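Local coordinates for kelch domain-containing protein (Colletotrichum graminicola M1.001, PDB 5C86) that probably oxidises alcohols as a copper-dependent oxidase related to galactose oxidase, its Kelch-type beta-propeller joined to an E-set domain, at residues L21-G26 / T76-D81; R83-G88 / A93-L98; Q121-C124 / K130-V133. One frame throughout, in Å; residues are numbered along the deposited sequence.

How the contacts relate
The three contacts follow one another along the chain, from one propeller blade to the next. Contact 2 lies within the antiparallel sheet of strands 75-78, 84-87, 95-98 and 109-111. Contact 1 sets edge strand 75-78 of that sheet against loop 21-26; its centre is about 13 Å from that of contact 2, and S77 O accepts from I85 N at 2.8 Å. Contact 3 opens the following blade, meeting contact 2 (about 11 Å between centres) through I85 and I131, and contact 1 (about 15 Å between centres) where S77 OG lies 2.7 Å from S123 OG. Copper is absent; the side chain of its ligand Y120 is about 5 Å from Q121's, and H423's about 8 Å from S122's.

Contact 1 (L21-G26 / T76-D81); sequences LVPETG and TSLDAD
L78 meets P23 and L21 with a single methyl group: both of the closest approaches of this small contact run through its CD2. This CD2 lies 4.5 Å from CG of the P23 ring, an apolar touch at the outer limit of packing. The same CD2 lies 4.4 Å from L21 O, a loose approach with no bond between them. L78 starts out toward the loop, and with CG beside its backbone N (chi1 -81°) the branch reaches across to the proline.

Polar groups serve each segment separately. In the loop, G26 N donates to V22 O at 2.8 Å and so closes the turn; a positive phi of 70° helps G26 take its place there. Beyond the strand, D79 OD1 accepts from D81 N at 3.0 Å in an Asx turn, the donor approaching from above the carboxylate plane. The backbone of L78 itself is gripped from outside, its N by D428 and its O by T125 and R417.

Other apolar neighbours complete the setting: V418 and A420 of strand 412-422 also pack on L78, while Y460 lies against P23. With only 67 Å² buried and no polar link, the chemistry implies that the two segments merely brush each other; L78 and P23 both pack against strands of the E-set region, and the strand is also bonded to its sheet through S77 and I85.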
ATOM      1  N   LEU A  21      -5.668   1.683   6.770  1.00 12.79           N
ATOM      2  CA  LEU A  21      -7.145   1.742   6.737  1.00 13.60           C
ATOM      3  C   LEU A  21      -7.645   0.663   7.642  1.00 15.21           C
ATOM      4  O   LEU A  21      -7.244  -0.482   7.549  1.00 14.27           O
ATOM      5  CB  LEU A  21      -7.665   1.528   5.306  1.00 15.37           C
ATOM      6  CG  LEU A  21      -9.173   1.646   5.188  1.00 15.83           C
ATOM      7  CD1 LEU A  21      -9.570   3.057   5.283  1.00 17.84           C
ATOM      8  CD2 LEU A  21      -9.599   1.129   3.850  1.00 17.36           C
ATOM      9  N   VAL A  22      -8.524   1.019   8.598  1.00 15.73           N
ATOM     10  CA  VAL A  22      -9.018   0.055   9.557  1.00 17.53           C
ATOM     11  C   VAL A  22     -10.180  -0.778   8.899  1.00 14.56           C
ATOM     12  O   VAL A  22     -11.162  -0.205   8.421  1.00 16.54           O
ATOM     13  CB  VAL A  22      -9.542   0.802  10.787  1.00 18.88           C
ATOM     14  CG1 VAL A  22     -10.099  -0.182  11.781  1.00 21.14           C
ATOM     15  CG2 VAL A  22      -8.414   1.682  11.419  1.00 20.42           C
ATOM     16  N   PRO A  23     -10.023  -2.084   8.883  1.00 15.84           N
ATOM     17  CA  PRO A  23     -11.151  -2.867   8.342  1.00 19.28           C
ATOM     18  C   PRO A  23     -12.477  -2.609   9.017  1.00 20.00           C
ATOM     19  O   PRO A  23     -12.538  -2.267  10.188  1.00 19.95           O
ATOM     20  CB  PRO A  23     -10.717  -4.285   8.562  1.00 17.82           C
ATOM     21  CG  PRO A  23      -9.244  -4.297   8.577  1.00 17.99           C
ATOM     22  CD  PRO A  23      -8.921  -2.953   9.230  1.00 17.66           C
ATOM     23  N   GLU A  24     -13.553  -2.697   8.228  0.64 18.62           N
ATOM     24  CA  GLU A  24     -14.964  -2.652   8.653  0.64 20.60           C
ATOM     25  C   GLU A  24     -15.413  -1.256   8.927  0.64 17.52           C
ATOM     26  O   GLU A  24     -16.420  -0.823   8.399  0.64 21.95           O
ATOM     27  CB  GLU A  24     -15.288  -3.556   9.864  0.64 23.03           C
ATOM     28  CG  GLU A  24     -15.525  -4.980   9.494  0.64 24.74           C
ATOM     29  CD  GLU A  24     -15.749  -5.860  10.693  0.64 27.64           C
ATOM     30  OE1 GLU A  24     -16.053  -5.347  11.822  0.64 23.88           O
ATOM     31  OE2 GLU A  24     -15.518  -7.066  10.480  0.64 29.35           O
ATOM     32  N   THR A  25     -14.640  -0.491   9.707  1.00 19.13           N
ATOM     33  CA  THR A  25     -15.040   0.937   9.917  1.00 20.36           C
ATOM     34  C   THR A  25     -14.584   1.825   8.805  1.00 18.14           C
ATOM     35  O   THR A  25     -15.192   2.828   8.474  1.00 20.93           O
ATOM     36  CB  THR A  25     -14.497   1.514  11.201  1.00 21.73           C
ATOM     37  OG1 THR A  25     -13.069   1.416  11.174  1.00 19.94           O
ATOM     38  CG2 THR A  25     -15.022   0.752  12.406  1.00 26.78           C
ATOM     39  N   GLY A  26     -13.438   1.456   8.220  1.00 17.43           N
ATOM     40  CA  GLY A  26     -12.830   2.362   7.300  1.00 17.13           C
ATOM     41  C   GLY A  26     -12.206   3.641   7.862  1.00 16.65           C
ATOM     42  O   GLY A  26     -11.923   4.546   7.140  1.00 16.10           O
ATOM     43  N   THR A  76       5.151  -3.223   7.237  1.00 13.69           N
ATOM     44  CA  THR A  76       3.703  -3.267   7.614  1.00 12.56           C
ATOM     45  C   THR A  76       3.064  -4.323   6.726  1.00 13.26           C
ATOM     46  O   THR A  76       3.364  -4.409   5.512  1.00 12.46           O
ATOM     47  CB  THR A  76       2.993  -1.991   7.433  1.00 14.38           C
ATOM     48  OG1 THR A  76       3.010  -1.588   6.050  1.00 16.26           O
ATOM     49  CG2 THR A  76       3.593  -0.919   8.226  1.00 15.47           C
ATOM     50  N   SER A  77       2.125  -5.063   7.265  1.00 12.92           N
ATOM     51  CA  SER A  77       1.255  -5.961   6.474  1.00 12.96           C
ATOM     52  C   SER A  77      -0.015  -6.201   7.204  1.00 14.67           C
ATOM     53  O   SER A  77      -0.050  -6.083   8.448  1.00 14.64           O
ATOM     54  CB  SER A  77       1.886  -7.308   6.180  1.00 13.11           C
ATOM     55  OG  SER A  77       3.057  -7.206   5.347  1.00 16.50           O
ATOM     56  N   LEU A  78      -1.109  -6.479   6.477  1.00 12.73           N
ATOM     57  CA  LEU A  78      -2.345  -6.957   7.062  1.00 13.42           C
ATOM     58  C   LEU A  78      -2.497  -8.431   6.860  1.00 13.19           C
ATOM     59  O   LEU A  78      -2.310  -8.939   5.788  1.00 14.50           O
ATOM     60  CB  LEU A  78      -3.533  -6.273   6.473  1.00 14.40           C
ATOM     61  CG  LEU A  78      -3.790  -4.920   7.074  1.00 15.66           C
ATOM     62  CD1 LEU A  78      -2.766  -3.902   6.574  1.00 19.30           C
ATOM     63  CD2 LEU A  78      -5.143  -4.315   6.779  1.00 19.71           C
ATOM     64  N   ASP A  79      -2.785  -9.173   7.914  1.00 14.36           N
ATOM     65  CA  ASP A  79      -2.873 -10.599   7.814  1.00 14.44           C
ATOM     66  C   ASP A  79      -4.284 -11.070   7.386  1.00 15.40           C
ATOM     67  O   ASP A  79      -5.148 -10.270   7.076  1.00 15.40           O
ATOM     68  CB  ASP A  79      -2.426 -11.295   9.155  1.00 16.79           C
ATOM     69  CG  ASP A  79      -3.449 -11.282  10.237  1.00 19.75           C
ATOM     70  OD1 ASP A  79      -4.569 -10.699  10.170  1.00 17.79           O
ATOM     71  OD2 ASP A  79      -3.044 -11.854  11.338  1.00 21.86           O
ATOM     72  N   ALA A  80      -4.449 -12.404   7.354  1.00 16.03           N
ATOM     73  CA  ALA A  80      -5.719 -12.993   6.879  1.00 16.34           C
ATOM     74  C   ALA A  80      -6.952 -12.520   7.632  1.00 17.12           C
ATOM     75  O   ALA A  80      -8.074 -12.507   7.070  1.00 18.14           O
ATOM     76  CB  ALA A  80      -5.614 -14.467   6.897  1.00 19.87           C
ATOM     77  N   ASP A  81      -6.828 -12.128   8.914  1.00 17.18           N
ATOM     78  CA  ASP A  81      -7.922 -11.632   9.689  1.00 18.30           C
ATOM     79  C   ASP A  81      -8.019 -10.152   9.855  1.00 17.78           C
ATOM     80  O   ASP A  81      -8.770  -9.649  10.650  1.00 19.50           O
ATOM     81  CB  ASP A  81      -7.970 -12.365  11.058  1.00 22.77           C
ATOM     82  CG  ASP A  81      -8.147 -13.863  10.892  1.00 28.06           C
ATOM     83  OD1 ASP A  81      -9.135 -14.307  10.227  1.00 29.20           O
ATOM     84  OD2 ASP A  81      -7.247 -14.593  11.318  1.00 33.85           O
TER

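Contact 2 (R83-G88 / A93-L98)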
ATOM      1  N   ARG A  83      -5.617  -8.181  10.909  1.00 15.31           N
ATOM      2  CA  ARG A  83      -4.745  -7.614  11.909  1.00 16.58           C
ATOM      3  C   ARG A  83      -3.602  -6.918  11.209  1.00 14.42           C
ATOM      4  O   ARG A  83      -3.129  -7.418  10.179  1.00 16.30           O
ATOM      5  CB  ARG A  83      -4.203  -8.755  12.790  1.00 16.29           C
ATOM      6  CG  ARG A  83      -5.332  -9.464  13.521  1.00 18.98           C
ATOM      7  CD  ARG A  83      -4.764 -10.390  14.579  1.00 19.50           C
ATOM      8  NE  ARG A  83      -3.772 -11.252  14.022  1.00 21.40           N
ATOM      9  CZ  ARG A  83      -2.817 -11.919  14.684  1.00 22.48           C
ATOM     10  NH1 ARG A  83      -2.781 -11.918  16.032  1.00 24.10           N
ATOM     11  NH2 ARG A  83      -1.977 -12.663  14.018  1.00 22.96           N
ATOM     12  N   ILE A  84      -3.220  -5.761  11.747  1.00 14.98           N
ATOM     13  CA  ILE A  84      -2.070  -4.980  11.220  1.00 14.54           C
ATOM     14  C   ILE A  84      -0.812  -5.401  11.958  1.00 14.16           C
ATOM     15  O   ILE A  84      -0.722  -5.222  13.177  1.00 16.28           O
ATOM     16  CB  ILE A  84      -2.306  -3.487  11.357  1.00 14.02           C
ATOM     17  CG1 ILE A  84      -3.636  -3.048  10.780  1.00 17.37           C
ATOM     18  CG2 ILE A  84      -1.116  -2.755  10.746  1.00 15.01           C
ATOM     19  CD1 ILE A  84      -4.058  -1.714  11.195  1.00 19.20           C
ATOM     20  N   ILE A  85       0.063  -6.038  11.243  1.00 12.73           N
ATOM     21  CA  ILE A  85       1.326  -6.537  11.781  1.00 13.45           C
ATOM     22  C   ILE A  85       2.455  -5.608  11.395  1.00 14.11           C
ATOM     23  O   ILE A  85       2.738  -5.434  10.194  1.00 14.65           O
ATOM     24  CB  ILE A  85       1.575  -7.958  11.350  1.00 15.10           C
ATOM     25  CG1 ILE A  85       0.465  -8.941  11.911  1.00 15.85           C
ATOM     26  CG2 ILE A  85       2.970  -8.452  11.814  1.00 17.57           C
ATOM     27  CD1 ILE A  85       0.591 -10.396  11.508  1.00 19.27           C
ATOM     28  N   VAL A  86       3.137  -4.985  12.379  1.00 14.70           N
ATOM     29  CA  VAL A  86       4.168  -4.019  12.170  1.00 14.46           C
ATOM     30  C   VAL A  86       5.488  -4.555  12.733  1.00 15.26           C
ATOM     31  O   VAL A  86       5.536  -4.963  13.890  1.00 15.81           O
ATOM     32  CB  VAL A  86       3.755  -2.683  12.771  1.00 14.57           C
ATOM     33  CG1 VAL A  86       4.792  -1.634  12.622  1.00 14.30           C
ATOM     34  CG2 VAL A  86       2.442  -2.159  12.198  1.00 14.87           C
ATOM     35  N   THR A  87       6.534  -4.509  11.945  1.00 13.17           N
ATOM     36  CA  THR A  87       7.811  -5.151  12.256  1.00 14.48           C
ATOM     37  C   THR A  87       8.911  -4.132  12.286  1.00 15.03           C
ATOM     38  O   THR A  87       9.104  -3.342  11.368  1.00 13.79           O
ATOM     39  CB  THR A  87       8.171  -6.224  11.263  1.00 14.59           C
ATOM     40  OG1 THR A  87       7.906  -5.815   9.872  1.00 15.09           O
ATOM     41  CG2 THR A  87       7.396  -7.451  11.514  1.00 15.72           C
ATOM     42  N   GLY A  88       9.759  -4.220  13.323  1.00 14.51           N
ATOM     43  CA  GLY A  88      11.046  -3.471  13.317  1.00 13.63           C
ATOM     44  C   GLY A  88      10.879  -1.998  13.338  1.00 12.51           C
ATOM     45  O   GLY A  88       9.927  -1.431  13.875  1.00 15.13           O
ATOM     46  N   ALA A  93      13.961  -5.161  16.594  1.00 16.71           N
ATOM     47  CA  ALA A  93      13.734  -6.594  16.609  1.00 17.61           C
ATOM     48  C   ALA A  93      12.202  -6.902  16.752  1.00 16.21           C
ATOM     49  O   ALA A  93      11.846  -8.067  16.582  1.00 21.18           O
ATOM     50  CB  ALA A  93      14.475  -7.237  17.824  1.00 19.76           C
ATOM     51  N   LYS A  94      11.379  -5.906  17.102  1.00 17.58           N
ATOM     52  CA  LYS A  94       9.996  -6.121  17.628  1.00 17.19           C
ATOM     53  C   LYS A  94       8.966  -6.389  16.521  1.00 18.24           C
ATOM     54  O   LYS A  94       9.084  -5.922  15.369  1.00 17.81           O
ATOM     55  CB  LYS A  94       9.539  -4.993  18.509  1.00 19.23           C
ATOM     56  CG  LYS A  94      10.518  -4.911  19.732  1.00 22.83           C
ATOM     57  CD  LYS A  94       9.946  -4.293  20.927  1.00 27.74           C
ATOM     58  CE  LYS A  94      10.721  -4.775  22.165  1.00 30.59           C
ATOM     59  NZ  LYS A  94      10.333  -3.876  23.241  1.00 37.40           N
ATOM     60  N   THR A  95       8.014  -7.217  16.851  1.00 17.98           N
ATOM     61  CA  THR A  95       6.773  -7.439  16.020  1.00 17.17           C
ATOM     62  C   THR A  95       5.592  -7.048  16.913  1.00 18.81           C
ATOM     63  O   THR A  95       5.488  -7.529  18.067  1.00 18.54           O
ATOM     64  CB  THR A  95       6.653  -8.864  15.564  1.00 16.98           C
ATOM     65  OG1 THR A  95       7.791  -9.271  14.813  1.00 19.20           O
ATOM     66  CG2 THR A  95       5.478  -9.004  14.595  1.00 17.18           C
ATOM     67  N   SER A  96       4.752  -6.127  16.490  1.00 15.23           N
ATOM     68  CA  SER A  96       3.551  -5.781  17.139  1.00 15.84           C
ATOM     69  C   SER A  96       2.300  -6.004  16.273  1.00 16.64           C
ATOM     70  O   SER A  96       2.428  -5.976  15.035  1.00 16.54           O
ATOM     71  CB  SER A  96       3.532  -4.406  17.510  1.00 16.24           C
ATOM     72  OG  SER A  96       4.623  -4.031  18.375  1.00 18.76           O
ATOM     73  N   VAL A  97       1.136  -6.126  16.910  1.00 17.00           N
ATOM     74  CA  VAL A  97      -0.113  -6.417  16.206  1.00 15.85           C
ATOM     75  C   VAL A  97      -1.213  -5.542  16.752  1.00 17.96           C
ATOM     76  O   VAL A  97      -1.330  -5.333  17.972  1.00 18.18           O
ATOM     77  CB  VAL A  97      -0.392  -7.907  16.081  1.00 17.35           C
ATOM     78  CG1 VAL A  97      -0.681  -8.578  17.423  1.00 18.13           C
ATOM     79  CG2 VAL A  97      -1.573  -8.137  15.133  1.00 16.77           C
ATOM     80  N   LEU A  98      -2.030  -4.931  15.880  1.00 14.64           N
ATOM     81  CA  LEU A  98      -3.247  -4.338  16.241  1.00 16.69           C
ATOM     82  C   LEU A  98      -4.368  -5.129  15.602  1.00 17.35           C
ATOM     83  O   LEU A  98      -4.497  -5.147  14.324  1.00 18.02           O
ATOM     84  CB  LEU A  98      -3.355  -2.859  15.898  1.00 17.56           C
ATOM     85  CG  LEU A  98      -4.670  -2.178  16.193  1.00 19.04           C
ATOM     86  CD1 LEU A  98      -4.955  -2.137  17.693  1.00 20.97           C
ATOM     87  CD2 LEU A  98      -4.723  -0.759  15.701  1.00 20.10           C
TER
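G88 N donates to K94 O at 2.7 Å, nearly straight at 174°, the shortest of five backbone hydrogen bonds that zip R83-G88 to A93-L98. V86 and S96 exchange a reciprocal pair, V86 N to S96 O at 2.9 Å and the return bond slightly longer; I84 and L98 form a second such pair. The non-hydrogen-bonded pair I85-V97 lies between the two, and T87-T95 lies between V86-S96 and the G88-K94 bond.

Those two pairs build one face. T95 CG2 sits 3.8 Å from I85 CG2, and T87 CG2 also borders the T95 side chain, the two threonines lying side by side and pointing the same way. V97 sets CG2 opposite its own N, and this methyl packs 3.9 Å from I85 CG1 and 3.6 Å from R83 CB. The arginine chain, bent at chi3 (-52°), then brings its guanidinium back over the valine, so that V97 CG2 stands 3.7 Å above one face, toward the rim. NE keeps a salt bridge to D79, which holds the charged end while the methyl covers its flat side.

Polar tips have partners beyond the hairpin. T95 OG1 bonds to S112 O and K94 NZ to Q68 O. H69 ties the two segments, bonding to S96 OG through ND1 and to G88 O through NE2. A glycine of positive phi (65°) directly after the second strand of a four-stranded antiparallel sheet is consistent with a Kelch-type propeller blade, whose central hairpin is strands 84-87 and 95-98.

Contact 3 (Q121-C124 / K130-V133)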
ATOM      1  N   GLN A 121      12.604  -2.290   5.951  1.00 12.64           N
ATOM      2  CA  GLN A 121      12.352  -3.492   5.211  1.00 13.05           C
ATOM      3  C   GLN A 121      10.992  -3.329   4.500  1.00 12.31           C
ATOM      4  O   GLN A 121      10.208  -2.465   4.854  1.00 14.08           O
ATOM      5  CB  GLN A 121      12.321  -4.706   6.140  1.00 12.72           C
ATOM      6  CG  GLN A 121      11.099  -4.841   7.009  1.00 13.74           C
ATOM      7  CD  GLN A 121      11.265  -4.175   8.352  1.00 15.33           C
ATOM      8  OE1 GLN A 121      12.016  -3.192   8.528  1.00 14.35           O
ATOM      9  NE2 GLN A 121      10.574  -4.735   9.362  1.00 15.38           N
ATOM     10  N   SER A 122      10.738  -4.257   3.600  1.00 13.52           N
ATOM     11  CA  SER A 122       9.372  -4.457   3.135  1.00 12.32           C
ATOM     12  C   SER A 122       8.882  -5.797   3.696  1.00 13.68           C
ATOM     13  O   SER A 122       9.635  -6.799   3.828  1.00 14.30           O
ATOM     14  CB  SER A 122       9.363  -4.420   1.638  1.00 14.33           C
ATOM     15  OG  SER A 122       9.649  -3.085   1.183  1.00 13.27           O
ATOM     16  N   SER A 123       7.585  -5.803   3.959  1.00 12.06           N
ATOM     17  CA  SER A 123       6.855  -6.920   4.482  1.00 12.73           C
ATOM     18  C   SER A 123       5.674  -7.181   3.553  1.00 13.88           C
ATOM     19  O   SER A 123       4.978  -6.215   3.159  1.00 13.52           O
ATOM     20  CB  SER A 123       6.320  -6.463   5.838  1.00 13.36           C
ATOM     21  OG  SER A 123       5.557  -7.499   6.455  1.00 15.82           O
ATOM     22  N   CYS A 124       5.348  -8.433   3.350  1.00 12.91           N
ATOM     23  CA  CYS A 124       4.113  -8.749   2.619  1.00 13.30           C
ATOM     24  C   CYS A 124       3.482 -10.032   3.102  1.00 14.27           C
ATOM     25  O   CYS A 124       4.150 -10.980   3.522  1.00 14.85           O
ATOM     26  CB  CYS A 124       4.407  -8.857   1.106  1.00 14.63           C
ATOM     27  SG  CYS A 124       5.578 -10.175   0.587  1.00 15.78           S
ATOM     28  N   LYS A 130       1.144 -16.080   5.410  1.00 15.94           N
ATOM     29  CA  LYS A 130       2.365 -15.827   6.195  1.00 15.81           C
ATOM     30  C   LYS A 130       2.847 -14.427   5.902  1.00 16.26           C
ATOM     31  O   LYS A 130       2.372 -13.796   4.961  1.00 16.21           O
ATOM     32  CB  LYS A 130       3.442 -16.878   5.869  1.00 16.55           C
ATOM     33  CG  LYS A 130       3.014 -18.240   6.386  1.00 20.12           C
ATOM     34  CD  LYS A 130       4.105 -19.250   6.134  1.00 23.42           C
ATOM     35  CE  LYS A 130       3.660 -20.588   6.719  1.00 26.55           C
ATOM     36  NZ  LYS A 130       4.606 -21.654   6.293  1.00 32.81           N
ATOM     37  N   ILE A 131       3.768 -13.930   6.721  1.00 14.78           N
ATOM     38  CA  ILE A 131       4.311 -12.555   6.545  1.00 15.56           C
ATOM     39  C   ILE A 131       5.780 -12.653   6.198  1.00 16.73           C
ATOM     40  O   ILE A 131       6.586 -13.144   7.054  1.00 17.77           O
ATOM     41  CB  ILE A 131       4.157 -11.637   7.737  1.00 15.64           C
ATOM     42  CG1 ILE A 131       2.778 -11.614   8.380  1.00 18.02           C
ATOM     43  CG2 ILE A 131       4.713 -10.290   7.403  1.00 16.58           C
ATOM     44  CD1 ILE A 131       1.609 -11.248   7.485  1.00 18.33           C
ATOM     45  N   PHE A 132       6.169 -12.279   5.002  1.00 15.32           N
ATOM     46  CA  PHE A 132       7.575 -12.371   4.506  1.00 14.67           C
ATOM     47  C   PHE A 132       8.196 -11.011   4.644  1.00 16.93           C
ATOM     48  O   PHE A 132       7.576  -9.992   4.209  1.00 14.91           O
ATOM     49  CB  PHE A 132       7.590 -12.827   3.063  1.00 15.84           C
ATOM     50  CG  PHE A 132       8.906 -12.836   2.391  1.00 15.60           C
ATOM     51  CD1 PHE A 132       9.922 -13.706   2.795  1.00 16.97           C
ATOM     52  CD2 PHE A 132       9.173 -11.927   1.365  1.00 17.10           C
ATOM     53  CE1 PHE A 132      11.106 -13.784   2.061  1.00 16.24           C
ATOM     54  CE2 PHE A 132      10.403 -11.963   0.683  1.00 18.21           C
ATOM     55  CZ  PHE A 132      11.375 -12.893   1.030  1.00 17.33           C
ATOM     56  N   VAL A 133       9.412 -10.963   5.202  1.00 14.51           N
ATOM     57  CA  VAL A 133      10.167  -9.677   5.209  1.00 14.14           C
ATOM     58  C   VAL A 133      11.546  -9.903   4.638  1.00 16.77           C
ATOM     59  O   VAL A 133      12.125 -11.019   4.771  1.00 16.34           O
ATOM     60  CB  VAL A 133      10.289  -9.026   6.603  1.00 14.48           C
ATOM     61  CG1 VAL A 133       8.953  -8.821   7.290  1.00 15.35           C
ATOM     62  CG2 VAL A 133      11.119  -9.868   7.563  1.00 15.57           C
TER
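F132 crosses to C124 first by its backbone and then by its side chain. F132 N donates to C124 O at 2.8 Å, and C124 N returns the bond to F132 O at 2.9 Å, making this the antiparallel hydrogen-bonded pair of the hairpin. From there the side chain can be followed outward. CB lies 3.9 Å from C124 O and close to the sulfur as well. CG stands anti to the backbone N (chi1 174°), which carries the ring away from the partner strand, so only its near rim stays in touch: CD2 approaches C124 SG at 4.1 Å. The sulfur is 5.4 Å from the ring centroid and 82° off the ring normal, an edge-on sulfur-aromatic contact and not a stack. C124 turns SG between its own N and carbonyl carbon, which sets the sulfur beside that rim. Beyond the hairpin the F132 side chain also touches V189 and T203.

The other face of the hairpin is built by S123, I131 and V133. S123 OG is pressed to 3.1 Å from I131 CG2, a tight fit for a methyl beside a hydroxyl, and it also borders V133 CG1 at 3.7 Å. The hydroxyl is not left to these carbons, because S77 of the preceding blade is its hydrogen-bonding partner.

The hairpin fills the inner half of a four-stranded blade in the Kelch motif region. Strand 147-150 continues the sheet beyond I131 and V133, bonding to both through Y149 and E147. Strands 181-183 and 188-191 of the next sheet close over C124, with L181, S183 and V189 in contact, while the preceding sheet meets the face of S123 and I131.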